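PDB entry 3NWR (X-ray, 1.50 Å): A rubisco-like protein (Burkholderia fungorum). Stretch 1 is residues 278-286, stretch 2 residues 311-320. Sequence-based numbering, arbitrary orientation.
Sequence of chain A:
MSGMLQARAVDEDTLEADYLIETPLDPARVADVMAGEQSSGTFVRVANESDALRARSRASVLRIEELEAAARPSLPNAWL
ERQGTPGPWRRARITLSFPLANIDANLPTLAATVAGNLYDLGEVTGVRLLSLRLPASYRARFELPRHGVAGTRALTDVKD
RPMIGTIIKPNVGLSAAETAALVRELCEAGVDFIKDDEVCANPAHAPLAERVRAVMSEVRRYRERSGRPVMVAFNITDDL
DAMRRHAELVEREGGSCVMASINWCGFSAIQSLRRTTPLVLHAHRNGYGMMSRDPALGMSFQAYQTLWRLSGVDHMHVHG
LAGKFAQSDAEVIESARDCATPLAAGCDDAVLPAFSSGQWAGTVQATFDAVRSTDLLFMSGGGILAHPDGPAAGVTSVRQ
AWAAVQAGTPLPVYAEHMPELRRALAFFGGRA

Stretch 1 (278-286) PLVLHAHRN
Stretch 2 (311-320) SGVDHMHVHG

Strand 280-284 and the parallel strand that starts at H315 are held together by a short backbone ladder, an aspartate and a chain of histidines. The strongest polar contact is made by D314, whose CA-to-CB bond points toward stretch 1 and whose side chain (chi1 -69°, chi2 -60°) accepts the L281 amide: L281 N to D314 OD2 is 2.8 Å, with an N-H...O angle of 166°. The L281 carbonyl answers, taking D314 N at 2.9 Å (D314 N to L281 O) and, more weakly, H315 N at 3.3 Å (H315 N to L281 O). D314 thus grips both polar backbone groups of L281; its phi/psi of -102/-31 is not extended, and the strand starts at the next residue, H315.

On the face of the sheet carrying H282 and H315, three imidazoles are joined through H282. Its t rotamer (chi1 -179°, chi2 86°) brings the end of the ring nearer stretch 2 and lets both nitrogens reach partners: H282 ND1 lies 2.9 Å from H315 ND1 (angle 170°), and H282 NE2 lies 2.9 Å from H317 NE2 (angle 153°). Both are hydrogen bonds. The H282 and H315 rings (H315 chi1 -55°, chi2 170°) meet rim to rim, planes at 86° and centroids 5.1 Å apart; the H282 and H317 rings are oblique, planes at 85° and centroids 4.8 Å apart.

The register pairs H282 with H315 (CA to CA 4.9 Å). A283 N donates to H315 O at 3.3 Å, so H315 offers its amide to L281 and its carbonyl to A283, the two neighbours of H282, as a parallel bridge requires. Axes approach to 5.1 Å and diverge by 23°: H284 CA and H317 CA are already 6.4 Å apart. There a water bridges the strands, donating to A283 O (2.8 Å from the water O) and accepting from H317 N (2.9 Å from the water O).

Beyond the strand, the CA-to-CB bond of R285 (phi/psi -95/15; chi1 76°, p, then t, t) points toward stretch 2, and its guanidinium reaches H317 and H319. R285 NH1 comes to 3.0 Å from H317 O, and R285 NH2 lies over one face of the H319 ring, 3.3 Å from H319 ND1. A second water accepts from R285 NH2 and donates to V318 O, each 2.9 Å from the water O. H319 adopts positive phi (61/-147), with chi1 -70°.

H317 (chi1 -83°, chi2 -103°) points toward stretch 1 and receives the edge of H284 on its face, centroids 5.0 Å apart and planes at 50°. H284 ND1 accepts from N286 N at 3.2 Å and N286 ND2 at 3.0 Å.

Packing completes the contact. A283 CB touches V313 CG1 at 3.9 Å and M316 SD at 3.8 Å, with M316 folded m, m, m. L281 CD1 reaches V313 CG1 at 4.3 Å, and V280 CG1 covers one face of the H315 ring, 3.4 Å from H315 NE2. G312, leaving the preceding helix with phi/psi 94/13, has backbone angles that call for glycine. The contact buries 735 Å² in total.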

# COMPACT_ATOMS: atom_id res chain seq x y z
N PRO A 278 -7.43 14.26 18.73
CA PRO A 278 -6.65 15.49 18.93
C PRO A 278 -5.18 15.21 19.24
O PRO A 278 -4.44 16.16 19.52
CB PRO A 278 -7.33 16.12 20.14
CG PRO A 278 -7.80 14.95 20.93
CD PRO A 278 -8.21 13.90 19.92
N LEU A 279 -4.78 13.95 19.19
CA LEU A 279 -3.42 13.55 19.53
C LEU A 279 -2.46 13.76 18.36
O LEU A 279 -2.89 13.96 17.23
CB LEU A 279 -3.39 12.08 19.98
CG LEU A 279 -4.36 11.74 21.11
CD1 LEU A 279 -4.45 10.25 21.33
CD2 LEU A 279 -3.92 12.46 22.38
N VAL A 280 -1.17 13.73 18.66
CA VAL A 280 -0.14 13.70 17.62
C VAL A 280 -0.25 12.37 16.87
O VAL A 280 -0.36 11.31 17.49
CB VAL A 280 1.25 13.82 18.25
CG1 VAL A 280 2.35 13.67 17.19
CG2 VAL A 280 1.38 15.15 18.97
N LEU A 281 -0.19 12.44 15.55
CA LEU A 281 -0.29 11.27 14.69
C LEU A 281 1.10 10.94 14.16
O LEU A 281 1.62 11.63 13.27
CB LEU A 281 -1.24 11.55 13.53
CG LEU A 281 -2.43 10.63 13.33
CD1 LEU A 281 -3.13 10.99 12.03
CD2 LEU A 281 -2.00 9.17 13.34
N HIS A 282 1.72 9.92 14.75
CA HIS A 282 3.07 9.49 14.38
C HIS A 282 2.95 8.40 13.31
O HIS A 282 2.54 7.27 13.61
CB HIS A 282 3.81 8.97 15.62
CG HIS A 282 5.22 8.52 15.37
ND1 HIS A 282 6.29 9.38 15.39
CD2 HIS A 282 5.73 7.29 15.10
CE1 HIS A 282 7.40 8.71 15.14
NE2 HIS A 282 7.09 7.44 14.95
N ALA A 283 3.31 8.73 12.08
CA ALA A 283 3.16 7.80 10.96
C ALA A 283 4.36 6.87 10.83
O ALA A 283 5.48 7.34 10.63
CB ALA A 283 2.95 8.58 9.66
N HIS A 284 4.14 5.56 10.92
CA HIS A 284 5.21 4.60 10.71
C HIS A 284 5.07 4.06 9.30
O HIS A 284 4.01 3.55 8.94
CB HIS A 284 5.20 3.45 11.72
CG HIS A 284 6.49 2.70 11.76
ND1 HIS A 284 6.82 1.75 10.83
CD2 HIS A 284 7.57 2.83 12.58
CE1 HIS A 284 8.04 1.29 11.09
NE2 HIS A 284 8.51 1.92 12.14
N ARG A 285 6.14 4.15 8.51
CA ARG A 285 6.02 3.86 7.09
C ARG A 285 6.40 2.43 6.70
O ARG A 285 6.60 2.15 5.51
CB ARG A 285 6.84 4.87 6.27
CG ARG A 285 8.35 4.60 6.30
CD ARG A 285 9.17 5.66 5.59
NE ARG A 285 10.47 5.09 5.22
CZ ARG A 285 11.45 5.76 4.63
NH1 ARG A 285 11.32 7.05 4.36
NH2 ARG A 285 12.56 5.12 4.29
N ASN A 286 6.49 1.52 7.66
CA ASN A 286 6.90 0.16 7.32
C ASN A 286 6.13 -0.37 6.11
O ASN A 286 4.91 -0.22 6.03
CB ASN A 286 6.81 -0.81 8.53
CG ASN A 286 5.39 -1.10 8.95
OD1 ASN A 286 4.79 -2.07 8.50
ND2 ASN A 286 4.84 -0.28 9.85
N SER A 311 -3.30 13.36 4.59
CA SER A 311 -4.13 12.71 5.62
C SER A 311 -3.99 13.37 6.98
O SER A 311 -4.72 13.04 7.92
CB SER A 311 -3.81 11.22 5.74
OG SER A 311 -2.56 11.03 6.37
N GLY A 312 -3.03 14.28 7.11
CA GLY A 312 -2.90 15.05 8.34
C GLY A 312 -1.93 14.50 9.37
O GLY A 312 -1.93 14.95 10.53
N VAL A 313 -1.09 13.55 8.97
CA VAL A 313 -0.07 13.03 9.89
C VAL A 313 0.88 14.14 10.37
O VAL A 313 1.10 15.13 9.67
CB VAL A 313 0.74 11.89 9.27
CG1 VAL A 313 -0.18 10.72 8.93
CG2 VAL A 313 1.50 12.36 8.03
N ASP A 314 1.45 13.96 11.56
CA ASP A 314 2.29 14.99 12.18
C ASP A 314 3.78 14.71 12.05
O ASP A 314 4.58 15.64 12.04
CB ASP A 314 1.93 15.09 13.66
CG ASP A 314 0.56 15.68 13.88
OD1 ASP A 314 0.35 16.83 13.45
OD2 ASP A 314 -0.30 14.99 14.47
N HIS A 315 4.14 13.42 12.01
CA HIS A 315 5.52 12.98 11.89
C HIS A 315 5.64 12.02 10.73
O HIS A 315 4.73 11.22 10.48
CB HIS A 315 5.97 12.19 13.11
CG HIS A 315 5.81 12.89 14.43
ND1 HIS A 315 5.98 12.23 15.62
CD2 HIS A 315 5.52 14.17 14.74
CE1 HIS A 315 5.79 13.08 16.62
NE2 HIS A 315 5.52 14.27 16.11
N MET A 316 6.79 12.05 10.04
CA MET A 316 7.11 11.04 9.03
C MET A 316 8.51 10.51 9.23
O MET A 316 9.43 11.27 9.57
CB MET A 316 7.00 11.62 7.61
CG MET A 316 5.57 11.85 7.12
SD MET A 316 4.66 10.34 6.70
CE MET A 316 5.39 9.88 5.11
N HIS A 317 8.69 9.21 9.00
CA HIS A 317 10.00 8.57 9.10
C HIS A 317 10.82 8.74 7.83
O HIS A 317 10.29 8.60 6.71
CB HIS A 317 9.83 7.09 9.41
CG HIS A 317 9.62 6.81 10.85
ND1 HIS A 317 10.63 6.32 11.66
CD2 HIS A 317 8.54 6.98 11.65
CE1 HIS A 317 10.17 6.19 12.89
NE2 HIS A 317 8.91 6.59 12.91
N VAL A 318 12.11 8.98 8.02
CA VAL A 318 13.04 9.16 6.91
C VAL A 318 14.23 8.21 6.96
O VAL A 318 15.14 8.30 6.13
CB VAL A 318 13.56 10.61 6.84
CG1 VAL A 318 12.40 11.58 6.67
CG2 VAL A 318 14.39 10.97 8.07
N HIS A 319 14.20 7.27 7.90
CA HIS A 319 15.32 6.38 8.19
C HIS A 319 16.52 7.22 8.62
O HIS A 319 16.31 8.22 9.28
CB HIS A 319 15.53 5.36 7.07
CG HIS A 319 14.43 4.34 7.02
ND1 HIS A 319 14.44 3.25 6.17
CD2 HIS A 319 13.29 4.23 7.75
CE1 HIS A 319 13.35 2.53 6.37
NE2 HIS A 319 12.63 3.10 7.32
N GLY A 320 17.75 6.83 8.31
CA GLY A 320 18.85 7.53 8.96
C GLY A 320 20.17 7.56 8.23
O GLY A 320 20.48 6.65 7.46
O HOH W 1 6.33 7.77 8.03
O HOH W 2 14.86 6.84 3.65